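Local coordinates for sister chromatid cohesion protein (Chaetomium thermophilum, PDB 5T8V) that probably loads cohesin onto chromatin, this chain being the C-terminal HEAT-repeat part of the Scc2 loader, at residues D480-F485 / K586-L591; R1303-T1308 / A1376-R1381; A1310-V1315 / T1368-I1373. All blocks are in the same frame, centred on the assembly; numbering follows the deposited sequence.

Contact 1 (D480-F485 / K586-L591)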
loop_
_atom_site.group_PDB
_atom_site.type_symbol
_atom_site.label_atom_id
_atom_site.label_comp_id
_atom_site.label_asym_id
_atom_site.label_seq_id
_atom_site.Cartn_x
_atom_site.Cartn_y
_atom_site.Cartn_z
ATOM N N ASP A 480 -32.758 -27.451 -13.550
ATOM C CA ASP A 480 -33.885 -26.607 -13.180
ATOM C C ASP A 480 -33.939 -25.423 -14.134
ATOM O O ASP A 480 -32.937 -24.727 -14.317
ATOM C CB ASP A 480 -33.751 -26.139 -11.725
ATOM C CG ASP A 480 -34.940 -25.328 -11.254
ATOM O OD1 ASP A 480 -35.337 -24.372 -11.954
ATOM O OD2 ASP A 480 -35.476 -25.650 -10.173
ATOM N N GLU A 481 -35.111 -25.201 -14.735
ATOM C CA GLU A 481 -35.253 -24.135 -15.723
ATOM C C GLU A 481 -34.877 -22.787 -15.124
ATOM O O GLU A 481 -34.079 -22.033 -15.700
ATOM C CB GLU A 481 -36.687 -24.091 -16.255
ATOM C CG GLU A 481 -37.300 -25.444 -16.574
ATOM C CD GLU A 481 -38.700 -25.324 -17.132
ATOM O OE1 GLU A 481 -38.906 -24.520 -18.067
ATOM O OE2 GLU A 481 -39.598 -26.027 -16.623
ATOM N N LEU A 482 -35.449 -22.464 -13.963
ATOM C CA LEU A 482 -35.137 -21.197 -13.316
ATOM C C LEU A 482 -33.655 -21.101 -12.989
ATOM O O LEU A 482 -33.037 -20.052 -13.193
ATOM C CB LEU A 482 -35.975 -21.029 -12.048
ATOM C CG LEU A 482 -35.720 -19.747 -11.248
ATOM C CD1 LEU A 482 -35.993 -18.507 -12.084
ATOM C CD2 LEU A 482 -36.564 -19.733 -9.988
ATOM N N SER A 483 -33.064 -22.185 -12.478
ATOM C CA SER A 483 -31.639 -22.157 -12.166
ATOM C C SER A 483 -30.813 -21.865 -13.410
ATOM O O SER A 483 -29.820 -21.132 -13.346
ATOM C CB SER A 483 -31.206 -23.480 -11.539
ATOM O OG SER A 483 -31.901 -23.720 -10.327
ATOM N N LEU A 484 -31.205 -22.426 -14.555
ATOM C CA LEU A 484 -30.492 -22.143 -15.797
ATOM C C LEU A 484 -30.623 -20.672 -16.173
ATOM O O LEU A 484 -29.624 -19.999 -16.462
ATOM C CB LEU A 484 -31.019 -23.039 -16.921
ATOM C CG LEU A 484 -30.745 -24.541 -16.803
ATOM C CD1 LEU A 484 -31.433 -25.294 -17.929
ATOM C CD2 LEU A 484 -29.256 -24.831 -16.813
ATOM N N PHE A 485 -31.854 -20.155 -16.175
ATOM C CA PHE A 485 -32.067 -18.749 -16.506
ATOM C C PHE A 485 -31.231 -17.846 -15.607
ATOM O O PHE A 485 -30.538 -16.940 -16.084
ATOM C CB PHE A 485 -33.551 -18.408 -16.384
ATOM C CG PHE A 485 -33.875 -16.984 -16.722
ATOM C CD1 PHE A 485 -34.119 -16.607 -18.030
ATOM C CD2 PHE A 485 -33.944 -16.021 -15.730
ATOM C CE1 PHE A 485 -34.421 -15.296 -18.343
ATOM C CE2 PHE A 485 -34.245 -14.711 -16.037
ATOM C CZ PHE A 485 -34.485 -14.348 -17.344
ATOM N N LYS A 586 -44.138 -21.410 -9.723
ATOM C CA LYS A 586 -43.418 -22.497 -9.083
ATOM C C LYS A 586 -42.822 -22.026 -7.758
ATOM O O LYS A 586 -42.745 -20.830 -7.463
ATOM C CB LYS A 586 -42.319 -23.023 -10.003
ATOM C CG LYS A 586 -42.832 -23.568 -11.326
ATOM C CD LYS A 586 -41.692 -23.991 -12.236
ATOM C CE LYS A 586 -42.212 -24.578 -13.540
ATOM N NZ LYS A 586 -41.108 -25.000 -14.446
ATOM N N ASP A 587 -42.398 -22.992 -6.948
ATOM C CA ASP A 587 -41.773 -22.685 -5.672
ATOM C C ASP A 587 -40.300 -22.359 -5.883
ATOM O O ASP A 587 -39.602 -23.036 -6.643
ATOM C CB ASP A 587 -41.926 -23.859 -4.705
ATOM C CG ASP A 587 -41.579 -23.487 -3.275
ATOM O OD1 ASP A 587 -42.470 -22.980 -2.560
ATOM O OD2 ASP A 587 -40.420 -23.705 -2.863
ATOM N N VAL A 588 -39.834 -21.310 -5.210
ATOM C CA VAL A 588 -38.464 -20.828 -5.341
ATOM C C VAL A 588 -37.684 -21.248 -4.106
ATOM O O VAL A 588 -38.143 -21.050 -2.973
ATOM C CB VAL A 588 -38.427 -19.301 -5.522
ATOM C CG1 VAL A 588 -36.995 -18.816 -5.721
ATOM C CG2 VAL A 588 -39.296 -18.886 -6.695
ATOM N N SER A 589 -36.508 -21.825 -4.318
ATOM C CA SER A 589 -35.660 -22.223 -3.209
ATOM C C SER A 589 -34.899 -21.015 -2.668
ATOM O O SER A 589 -34.597 -20.080 -3.414
ATOM C CB SER A 589 -34.671 -23.290 -3.652
ATOM O OG SER A 589 -33.884 -22.825 -4.733
ATOM N N PRO A 590 -34.568 -21.010 -1.373
ATOM C CA PRO A 590 -33.816 -19.868 -0.830
ATOM C C PRO A 590 -32.530 -19.598 -1.588
ATOM O O PRO A 590 -32.057 -18.455 -1.612
ATOM C CB PRO A 590 -33.552 -20.279 0.625
ATOM C CG PRO A 590 -33.697 -21.760 0.645
ATOM C CD PRO A 590 -34.734 -22.083 -0.380
ATOM N N LEU A 591 -31.957 -20.622 -2.220
ATOM C CA LEU A 591 -30.774 -20.418 -3.047
ATOM C C LEU A 591 -31.132 -19.662 -4.321
ATOM O O LEU A 591 -30.456 -18.695 -4.695
ATOM C CB LEU A 591 -30.137 -21.768 -3.378
ATOM C CG LEU A 591 -28.651 -21.761 -3.723
ATOM C CD1 LEU A 591 -27.818 -21.440 -2.492
ATOM C CD2 LEU A 591 -28.245 -23.103 -4.313
#
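E481 and K586 each hold CG beside the backbone N, opposite the carbonyl carbon (chi1 -43° and -60°), and both side chains then run out extended until their charged ends meet between the two segments. They come together crosswise, at about a right angle. The carboxylate is engaged through one oxygen: E481 OE2 stands 2.8 Å from K586 NZ in a salt bridge, whereas E481 OE1 lies 4.3 Å from the same K586 NZ. Both residues are exposed and also touch a crystal neighbour, and the lysine is poorly ordered, so the bridge is less certain than its length suggests and may be influenced by the lattice.

Deeper in, the apolar part of the contact is slight. L482 CD2 approaches V588 CG2 to 4.4 Å, branch against branch, and V588 is the buried member of the pair. Next to it D480 caps the helix that carries E481 and L482. Its OD1 accepts from S483 N at 3.2 Å, the donor standing well above the carboxylate plane, and a weak second bond comes from L482 N. The aspartate carboxylate also lies 6.3 Å from the lysine, measured from D480 OD1 to K586 NZ, which would add a modest long-range attraction to that of E481.

Q592 ties the two segments further, giving its NE2 to S483 OG and taking S589 N on its OE1. S589 is the N-cap of its own helix, its OG capping a backbone N just past the segment, an arrangement resembling a capping box. L482 also touches Y585 in the preceding loop. The contact thus joins the N-terminal start of helix 481-494 to the loop leading into helix 590-602, whose first-turn residues Q592 and A593 touch D480, L482 and V588.

Contact 2 (R1303-T1308 / A1376-R1381)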
loop_
_atom_site.group_PDB
_atom_site.type_symbol
_atom_site.label_atom_id
_atom_site.label_comp_id
_atom_site.label_asym_id
_atom_site.label_seq_id
_atom_site.Cartn_x
_atom_site.Cartn_y
_atom_site.Cartn_z
ATOM N N ARG A 1303 23.219 42.032 6.323
ATOM C CA ARG A 1303 24.318 42.889 6.757
ATOM C C ARG A 1303 25.180 43.311 5.573
ATOM O O ARG A 1303 25.495 44.496 5.405
ATOM C CB ARG A 1303 25.152 42.159 7.814
ATOM C CG ARG A 1303 26.252 43.001 8.444
ATOM C CD ARG A 1303 26.763 42.387 9.744
ATOM N NE ARG A 1303 27.204 41.000 9.575
ATOM C CZ ARG A 1303 26.493 39.923 9.904
ATOM N NH1 ARG A 1303 25.282 40.039 10.438
ATOM N NH2 ARG A 1303 27.001 38.714 9.702
ATOM N N LEU A 1304 25.561 42.352 4.727
ATOM C CA LEU A 1304 26.367 42.669 3.551
ATOM C C LEU A 1304 25.629 43.623 2.620
ATOM O O LEU A 1304 26.165 44.664 2.224
ATOM C CB LEU A 1304 26.738 41.383 2.811
ATOM C CG LEU A 1304 27.298 41.554 1.394
ATOM C CD1 LEU A 1304 28.529 42.454 1.391
ATOM C CD2 LEU A 1304 27.622 40.199 0.786
ATOM N N VAL A 1305 24.393 43.276 2.253
ATOM C CA VAL A 1305 23.627 44.107 1.329
ATOM C C VAL A 1305 23.500 45.527 1.865
ATOM O O VAL A 1305 23.672 46.503 1.127
ATOM C CB VAL A 1305 22.250 43.467 1.064
ATOM C CG1 VAL A 1305 21.340 44.415 0.299
ATOM C CG2 VAL A 1305 22.415 42.162 0.297
ATOM N N ALA A 1306 23.201 45.666 3.160
ATOM C CA ALA A 1306 23.050 46.990 3.751
ATOM C C ALA A 1306 24.380 47.718 3.901
ATOM O O ALA A 1306 24.387 48.946 4.031
ATOM C CB ALA A 1306 22.362 46.882 5.113
ATOM N N SER A 1307 25.501 46.995 3.887
ATOM C CA SER A 1307 26.812 47.621 4.014
ATOM C C SER A 1307 27.345 48.113 2.672
ATOM O O SER A 1307 27.687 49.292 2.531
ATOM C CB SER A 1307 27.801 46.639 4.650
ATOM O OG SER A 1307 27.430 46.332 5.984
ATOM N N THR A 1308 27.419 47.227 1.675
ATOM C CA THR A 1308 27.989 47.601 0.384
ATOM C C THR A 1308 26.955 48.271 -0.515
ATOM O O THR A 1308 27.275 49.228 -1.234
ATOM C CB THR A 1308 28.567 46.367 -0.309
ATOM O OG1 THR A 1308 29.425 45.666 0.600
ATOM C CG2 THR A 1308 29.363 46.769 -1.542
ATOM N N ALA A 1376 20.448 39.832 -6.566
ATOM C CA ALA A 1376 20.384 38.379 -6.451
ATOM C C ALA A 1376 20.441 37.945 -4.991
ATOM O O ALA A 1376 19.644 37.107 -4.547
ATOM C CB ALA A 1376 21.520 37.744 -7.252
ATOM N N ILE A 1377 21.384 38.508 -4.228
ATOM C CA ILE A 1377 21.477 38.202 -2.802
ATOM C C ILE A 1377 20.126 38.409 -2.133
ATOM O O ILE A 1377 19.603 37.516 -1.458
ATOM C CB ILE A 1377 22.565 39.065 -2.133
ATOM C CG1 ILE A 1377 23.949 38.712 -2.679
ATOM C CG2 ILE A 1377 22.546 38.871 -0.615
ATOM C CD1 ILE A 1377 25.027 39.701 -2.276
ATOM N N TRP A 1378 19.543 39.597 -2.308
ATOM C CA TRP A 1378 18.270 39.892 -1.661
ATOM C C TRP A 1378 17.156 38.995 -2.181
ATOM O O TRP A 1378 16.248 38.635 -1.423
ATOM C CB TRP A 1378 17.899 41.360 -1.865
ATOM C CG TRP A 1378 16.684 41.757 -1.093
ATOM C CD1 TRP A 1378 15.402 41.819 -1.554
ATOM C CD2 TRP A 1378 16.634 42.135 0.288
ATOM N NE1 TRP A 1378 14.556 42.217 -0.548
ATOM C CE2 TRP A 1378 15.288 42.418 0.593
ATOM C CE3 TRP A 1378 17.597 42.264 1.294
ATOM C CZ2 TRP A 1378 14.880 42.824 1.863
ATOM C CZ3 TRP A 1378 17.190 42.666 2.553
ATOM C CH2 TRP A 1378 15.844 42.941 2.827
ATOM N N GLU A 1379 17.196 38.631 -3.464
ATOM C CA GLU A 1379 16.205 37.704 -3.999
ATOM C C GLU A 1379 16.238 36.385 -3.238
ATOM O O GLU A 1379 15.212 35.924 -2.721
ATOM C CB GLU A 1379 16.452 37.479 -5.492
ATOM C CG GLU A 1379 15.435 36.567 -6.169
ATOM C CD GLU A 1379 14.031 37.144 -6.157
ATOM O OE1 GLU A 1379 13.895 38.376 -5.999
ATOM O OE2 GLU A 1379 13.063 36.364 -6.305
ATOM N N VAL A 1380 17.419 35.767 -3.149
ATOM C CA VAL A 1380 17.547 34.530 -2.382
ATOM C C VAL A 1380 17.143 34.761 -0.932
ATOM O O VAL A 1380 16.559 33.884 -0.288
ATOM C CB VAL A 1380 18.982 33.980 -2.488
ATOM C CG1 VAL A 1380 19.165 32.768 -1.576
ATOM C CG2 VAL A 1380 19.298 33.608 -3.929
ATOM N N ARG A 1381 17.451 35.943 -0.396
ATOM C CA ARG A 1381 17.107 36.251 0.987
ATOM C C ARG A 1381 15.602 36.162 1.202
ATOM O O ARG A 1381 15.128 35.422 2.070
ATOM C CB ARG A 1381 17.635 37.641 1.355
ATOM C CG ARG A 1381 17.225 38.133 2.736
ATOM C CD ARG A 1381 15.988 39.022 2.673
ATOM N NE ARG A 1381 15.630 39.564 3.979
ATOM C CZ ARG A 1381 14.497 40.213 4.232
ATOM N NH1 ARG A 1381 13.603 40.401 3.269
ATOM N NH2 ARG A 1381 14.253 40.670 5.452
#
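V1305 and I1377 form the centre of this contact, their methyl branches sliding past each other in opposite directions. V1305 CG2 reaches I1377 CG2 at 3.4 Å and also lies against I1377 CB. The valine is forked across the interface: with CG1 anti to the backbone N (chi1 170°), CG2 is left for the isoleucine while CG1 extends to the neighbouring indole, coming obliquely to within 4.4 Å of W1378 CE3. On the other flank L1304 crosses I1377 at about a right angle, and L1304 CD2 meets I1377 CD1 at 4.0 Å. I1377 therefore meets two residues of the facing segment, V1305 on its CG2 branch and L1304 at the end of its longer branch.

The next shell covers one face of the tryptophan. R1381, one turn on, has its CD above the indole toward the rim, and its guanidinium plane passes 3.3 Å from W1378 CH2, which sits over its centre. R1381 NH2 also makes a salt bridge to E1302 OE2, just before the facing segment, and W1378 itself touches E1302. The arginine thus links the indole to the opposite helix. Farther out, V1305 packs on M1453 and L1304 on D1257, whose carboxylate receives the hydroxyl of T1308. I1377 touches M1301, and V1380, on a flank of the same helix, packs on helices 1271-1284 and 1422-1431.

The two short segments run nearly antiparallel, at 150° between their directions, with axes 10.4 Å apart at closest approach. Antiparallel helices packed through aliphatic side chains in this way are consistent with the alpha-solenoid architecture of HEAT-repeat proteins, here near the C-terminal end of the chain.

Contact 3 (A1310-V1315 / T1368-I1373)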
loop_
_atom_site.group_PDB
_atom_site.type_symbol
_atom_site.label_atom_id
_atom_site.label_comp_id
_atom_site.label_asym_id
_atom_site.label_seq_id
_atom_site.Cartn_x
_atom_site.Cartn_y
_atom_site.Cartn_z
ATOM N N ALA A 1310 24.905 50.309 0.241
ATOM C CA ALA A 1310 24.911 51.734 0.548
ATOM C C ALA A 1310 25.834 52.482 -0.407
ATOM O O ALA A 1310 25.407 53.394 -1.125
ATOM C CB ALA A 1310 25.342 51.954 2.000
ATOM N N SER A 1311 27.111 52.094 -0.433
ATOM C CA SER A 1311 28.061 52.716 -1.348
ATOM C C SER A 1311 27.577 52.612 -2.789
ATOM O O SER A 1311 27.491 53.619 -3.504
ATOM C CB SER A 1311 29.436 52.062 -1.196
ATOM O OG SER A 1311 29.917 52.187 0.131
ATOM N N VAL A 1312 27.238 51.397 -3.228
ATOM C CA VAL A 1312 26.861 51.182 -4.625
ATOM C C VAL A 1312 25.652 52.039 -4.988
ATOM O O VAL A 1312 25.701 52.848 -5.921
ATOM C CB VAL A 1312 26.590 49.690 -4.886
ATOM C CG1 VAL A 1312 26.069 49.475 -6.308
ATOM C CG2 VAL A 1312 27.857 48.882 -4.657
ATOM N N ALA A 1313 24.546 51.863 -4.264
ATOM C CA ALA A 1313 23.334 52.620 -4.562
ATOM C C ALA A 1313 23.599 54.120 -4.556
ATOM O O ALA A 1313 23.129 54.848 -5.438
ATOM C CB ALA A 1313 22.244 52.272 -3.550
ATOM N N GLN A 1314 24.352 54.598 -3.567
ATOM C CA GLN A 1314 24.651 56.023 -3.464
ATOM C C GLN A 1314 25.369 56.526 -4.716
ATOM O O GLN A 1314 24.890 57.437 -5.412
ATOM C CB GLN A 1314 25.486 56.261 -2.202
ATOM C CG GLN A 1314 25.980 57.679 -2.001
ATOM C CD GLN A 1314 27.373 57.887 -2.554
ATOM O OE1 GLN A 1314 28.283 57.105 -2.283
ATOM N NE2 GLN A 1314 27.545 58.943 -3.337
ATOM N N VAL A 1315 26.522 55.928 -5.031
ATOM C CA VAL A 1315 27.281 56.358 -6.200
ATOM C C VAL A 1315 26.491 56.152 -7.484
ATOM O O VAL A 1315 26.789 56.787 -8.499
ATOM C CB VAL A 1315 28.639 55.627 -6.270
ATOM C CG1 VAL A 1315 29.438 55.850 -4.989
ATOM C CG2 VAL A 1315 28.445 54.139 -6.541
ATOM N N THR A 1368 26.029 48.228 -12.996
ATOM C CA THR A 1368 25.051 47.176 -13.234
ATOM C C THR A 1368 25.577 45.841 -12.722
ATOM O O THR A 1368 24.872 45.111 -12.015
ATOM C CB THR A 1368 24.729 47.101 -14.723
ATOM O OG1 THR A 1368 24.249 48.371 -15.184
ATOM C CG2 THR A 1368 23.669 46.020 -15.002
ATOM N N ALA A 1369 26.825 45.513 -13.068
ATOM C CA ALA A 1369 27.494 44.353 -12.489
ATOM C C ALA A 1369 27.394 44.371 -10.972
ATOM O O ALA A 1369 26.991 43.381 -10.350
ATOM C CB ALA A 1369 28.961 44.328 -12.920
ATOM N N ALA A 1370 27.768 45.494 -10.358
ATOM C CA ALA A 1370 27.634 45.635 -8.914
ATOM C C ALA A 1370 26.219 45.289 -8.465
ATOM O O ALA A 1370 26.014 44.399 -7.635
ATOM C CB ALA A 1370 28.003 47.060 -8.496
ATOM N N SER A 1371 25.225 45.974 -9.037
ATOM C CA SER A 1371 23.841 45.825 -8.595
ATOM C C SER A 1371 23.389 44.370 -8.653
ATOM O O SER A 1371 22.932 43.810 -7.649
ATOM C CB SER A 1371 22.927 46.705 -9.450
ATOM O OG SER A 1371 23.285 48.073 -9.351
ATOM N N MET A 1372 23.496 43.746 -9.828
ATOM C CA MET A 1372 23.017 42.380 -10.031
ATOM C C MET A 1372 23.363 41.477 -8.856
ATOM O O MET A 1372 22.533 40.679 -8.409
ATOM C CB MET A 1372 23.607 41.793 -11.313
ATOM C CG MET A 1372 22.976 42.308 -12.592
ATOM S SD MET A 1372 23.584 41.413 -14.034
ATOM C CE MET A 1372 25.325 41.800 -13.957
ATOM N N ILE A 1373 24.593 41.594 -8.353
ATOM C CA ILE A 1373 24.998 40.807 -7.192
ATOM C C ILE A 1373 24.034 41.043 -6.036
ATOM O O ILE A 1373 23.463 40.099 -5.477
ATOM C CB ILE A 1373 26.448 41.142 -6.799
ATOM C CG1 ILE A 1373 27.400 40.798 -7.951
ATOM C CG2 ILE A 1373 26.848 40.389 -5.527
ATOM C CD1 ILE A 1373 28.840 41.225 -7.723
#
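No ring, amide or guanidinium group takes part in the meeting of V1312 with A1370 and S1371, so there are no aromatic faces or edges to be filled; the interface is made of methyl groups and one hydroxyl. V1312 is the only residue of its segment that reaches across. Its CG1 lies 3.8 Å from A1370 CB, and its second methyl is a little more distant, with V1312 CG2 4.3 Å from A1370 CB. The valine's fork thus straddles the alanine methyl unevenly. CG1 stands anti to the backbone N (chi1 175°), which carries it to the side where S1371 follows along the opposite helix; V1312 CG1 is 4.4 Å from S1371 OG, a loose approach of a methyl to a hydroxyl.

That hydroxyl is engaged elsewhere. With OG anti to the carbonyl carbon (chi1 -60°), S1371 folds back along its own helix and hydrogen-bonds L1367 O, one turn earlier. A buried polar atom is in this way satisfied within the helix, and its neighbourhood stays compatible with the apolar valine. All three touching residues are buried.

The small A1370 side chain is consistent with the close approach of the backbones: V1312 CA and A1370 CA are 7.1 Å apart. Helix 1439-1452 packs alongside, where L1449 touches V1312, A1313 and S1371 together. On another side of helix 1364-1387, I1373 packs against H1272, V1273 and S1276 of helix 1271-1284. Helix 1364-1387 thus packs on helices 1291-1319, 1439-1452 and 1271-1284 at this level. Packing of this kind between adjacent helices is consistent with the alpha-solenoid, HEAT-repeat fold of this C-terminal part of the loader.

In the fold
Contacts 2 and 3 are two stations along one helix pair, 1291-1319 with 1364-1387, their centres 11 Å apart and their segments adjoining in sequence. Contact 3 lies nearer the connection between these helices, of which residues 1321-1362 are not modelled, and contact 2 lies farther along both, so the pair is held at successive levels. Contact 1 belongs to a distant region on the opposite side of the chain's centre: its centre is 86 Å from that of contact 2 and 93 Å from that of contact 3, with nearest atoms about 70 Å and 79 Å away. No ligand site links them; they join helices at separate places in one elongated solenoid.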